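Local coordinates for protein R.Ecl18kI (Enterobacter cloacae, PDB 2GB7) that recognises the double-stranded DNA sequence 5'-CCNGG-3' and cleaves it before the first C as a type II restriction endonuclease, at residues Ser180-Thr183 / Glu187-Gln190. The protein carries 1 engineered substitution. Sequence-based numbering, arbitrary orientation.
Sequences SAKT and ERWQ. With nucleotides of chain B; nucleotides of chain A.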
# COMPACT_ATOMS: atom_id res chain seq x y z
N SER F 180 16.38 -4.40 -2.57
CA SER F 180 14.90 -4.28 -2.63
C SER F 180 14.55 -3.03 -3.44
O SER F 180 15.42 -2.17 -3.65
CB SER F 180 14.33 -4.11 -1.21
OG SER F 180 12.89 -3.98 -1.26
N ALA F 181 13.32 -2.98 -3.96
CA ALA F 181 12.96 -1.82 -4.77
C ALA F 181 11.51 -1.44 -4.48
O ALA F 181 10.69 -2.32 -4.35
CB ALA F 181 13.11 -2.17 -6.20
N LYS F 182 11.25 -0.14 -4.36
CA LYS F 182 9.92 0.42 -4.19
C LYS F 182 9.91 1.69 -5.00
O LYS F 182 10.72 2.56 -4.74
CB LYS F 182 9.67 0.75 -2.71
CG LYS F 182 9.51 -0.51 -1.86
CD LYS F 182 9.13 -0.15 -0.43
CE LYS F 182 9.03 -1.43 0.43
NZ LYS F 182 8.08 -2.44 -0.15
N THR F 183 9.00 1.80 -5.98
CA THR F 183 9.00 2.98 -6.83
C THR F 183 8.77 4.25 -6.02
O THR F 183 9.44 5.26 -6.25
CB THR F 183 7.94 2.85 -7.94
OG1 THR F 183 6.67 2.56 -7.34
CG2 THR F 183 8.34 1.76 -8.93
N GLU F 187 4.52 5.23 3.51
CA GLU F 187 4.92 4.57 4.77
C GLU F 187 5.43 3.13 4.62
O GLU F 187 5.90 2.47 5.59
CB GLU F 187 3.74 4.60 5.75
CG GLU F 187 2.92 3.35 5.69
CD GLU F 187 2.08 3.17 4.42
OE1 GLU F 187 2.04 4.08 3.55
OE2 GLU F 187 1.47 2.08 4.28
N ARG F 188 5.33 2.63 3.39
CA ARG F 188 5.69 1.25 3.03
C ARG F 188 7.15 0.90 3.21
O ARG F 188 7.45 -0.28 3.31
CB ARG F 188 5.25 0.94 1.59
CG ARG F 188 3.68 0.87 1.51
CD ARG F 188 3.18 0.72 0.04
NE ARG F 188 3.29 1.95 -0.74
CZ ARG F 188 4.30 2.30 -1.54
NH1 ARG F 188 5.40 1.52 -1.71
NH2 ARG F 188 4.25 3.47 -2.13
N TRP F 189 8.02 1.90 3.33
CA TRP F 189 9.42 1.64 3.69
C TRP F 189 9.56 0.89 5.02
O TRP F 189 10.55 0.24 5.24
CB TRP F 189 10.25 2.94 3.74
CG TRP F 189 9.74 3.92 4.75
CD1 TRP F 189 8.90 4.96 4.50
CD2 TRP F 189 10.00 3.94 6.16
NE1 TRP F 189 8.63 5.65 5.67
CE2 TRP F 189 9.31 5.04 6.70
CE3 TRP F 189 10.78 3.14 7.02
CZ2 TRP F 189 9.33 5.34 8.07
CZ3 TRP F 189 10.81 3.44 8.38
CH2 TRP F 189 10.12 4.54 8.90
N GLN F 190 8.57 1.04 5.89
CA GLN F 190 8.59 0.37 7.19
C GLN F 190 8.66 -1.14 7.04
O GLN F 190 9.11 -1.84 7.96
CB GLN F 190 7.35 0.79 7.98
CG GLN F 190 7.38 2.30 8.38
CD GLN F 190 6.04 2.84 8.90
OE1 GLN F 190 5.04 2.12 8.93
NE2 GLN F 190 5.99 4.13 9.22
P DC B 4 6.44 -1.09 -5.48
OP1 DC B 4 7.53 -0.51 -6.31
OP2 DC B 4 6.65 -1.28 -4.02
O5' DC B 4 5.13 -0.21 -5.67
C5' DC B 4 4.59 0.02 -6.96
C4' DC B 4 3.30 0.81 -6.84
O4' DC B 4 2.31 0.01 -6.17
C3' DC B 4 3.42 2.11 -6.05
O3' DC B 4 2.62 3.13 -6.65
C2' DC B 4 2.85 1.75 -4.69
C1' DC B 4 1.79 0.71 -5.05
N1 DC B 4 1.54 -0.26 -3.98
C2 DC B 4 0.21 -0.57 -3.63
O2 DC B 4 -0.72 -0.08 -4.29
N3 DC B 4 -0.02 -1.39 -2.58
C4 DC B 4 1.00 -1.91 -1.90
N4 DC B 4 0.72 -2.67 -0.83
C5 DC B 4 2.36 -1.67 -2.27
C6 DC B 4 2.58 -0.84 -3.31
P DG B 6 -1.74 4.94 -10.98
OP1 DG B 6 -1.93 3.50 -10.67
OP2 DG B 6 -2.64 5.60 -11.97
O5' DG B 6 -1.86 5.78 -9.64
C5' DG B 6 -1.32 5.30 -8.40
C4' DG B 6 -1.61 6.30 -7.31
O4' DG B 6 -1.41 5.73 -6.00
C3' DG B 6 -0.77 7.57 -7.35
O3' DG B 6 -1.59 8.66 -6.95
C2' DG B 6 0.28 7.31 -6.27
C1' DG B 6 -0.57 6.59 -5.26
N9 DG B 6 0.11 5.80 -4.25
C8 DG B 6 1.46 5.61 -4.06
N7 DG B 6 1.72 4.85 -3.02
C5 DG B 6 0.47 4.53 -2.51
C6 DG B 6 0.10 3.75 -1.38
O6 DG B 6 0.84 3.18 -0.57
N1 DG B 6 -1.28 3.67 -1.24
C2 DG B 6 -2.20 4.28 -2.07
N2 DG B 6 -3.49 4.08 -1.78
N3 DG B 6 -1.87 5.02 -3.10
C4 DG B 6 -0.53 5.10 -3.26
P DC A 4 -6.02 0.47 6.65
OP1 DC A 4 -7.13 -0.09 7.46
OP2 DC A 4 -4.62 0.04 6.93
O5' DC A 4 -6.31 0.25 5.11
C5' DC A 4 -7.48 0.80 4.51
C4' DC A 4 -7.46 0.57 3.02
O4' DC A 4 -6.40 1.37 2.43
C3' DC A 4 -7.18 -0.88 2.62
O3' DC A 4 -8.02 -1.28 1.54
C2' DC A 4 -5.72 -0.86 2.21
C1' DC A 4 -5.54 0.55 1.66
N1 DC A 4 -4.17 1.06 1.80
C2 DC A 4 -3.53 1.61 0.68
O2 DC A 4 -4.17 1.73 -0.37
N3 DC A 4 -2.23 1.99 0.79
C4 DC A 4 -1.59 1.85 1.95
N4 DC A 4 -0.30 2.20 1.99
C5 DC A 4 -2.23 1.34 3.11
C6 DC A 4 -3.51 0.96 2.99
O HOH W 1 5.89 -1.36 -1.47
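One water molecule joins Lys182, Arg188 and the DNA: it accepts from Lys182 NZ at 2.8 Å and from Arg188 NH1 at 2.9 Å, and donates to OP2 of DC4 of chain B. No direct hydrogen bond links the two segments; instead Lys182 CE lies 3.5 Å from the carbonyl O of Arg188, and CD passes obliquely by the guanidinium. The lysine chain runs extended to CE and bends at its last torsion (chi4 -55°), which brings NZ to the water; NZ also forms a salt bridge with Glu191 of the same chain. Arg188 reads a guanine through its major-groove edge. NE donates to O6 of DG6 of chain B at 2.7 Å, with O6 in the guanidinium plane, and NH2 reaches N7 of the same base at 3.0 Å by a more bent bond (140°). C2' of DC4 of chain B lies over one guanidinium face, and Thr184 O takes a further bond from NH1, fixing the group's rotation. Residues 180-183 continue from strand 177-181 of the mixed sheet in this PDDEXK-clan nuclease, and residues 187-190 turn through a short 3-10 segment into helix 191-199, placing phosphate contacts beside base contacts. The amide N of Thr183 donates to OP1 of DC4 of chain B at 2.8 Å, nearly straight. Beyond Arg188, Glu187 OE2 accepts from N4 of DC4 of chain A at 2.9 Å, a bond consistent with recognition of cytosine on the other strand, while the Trp189 ring turns from Lys182 to pack on helix 215-223.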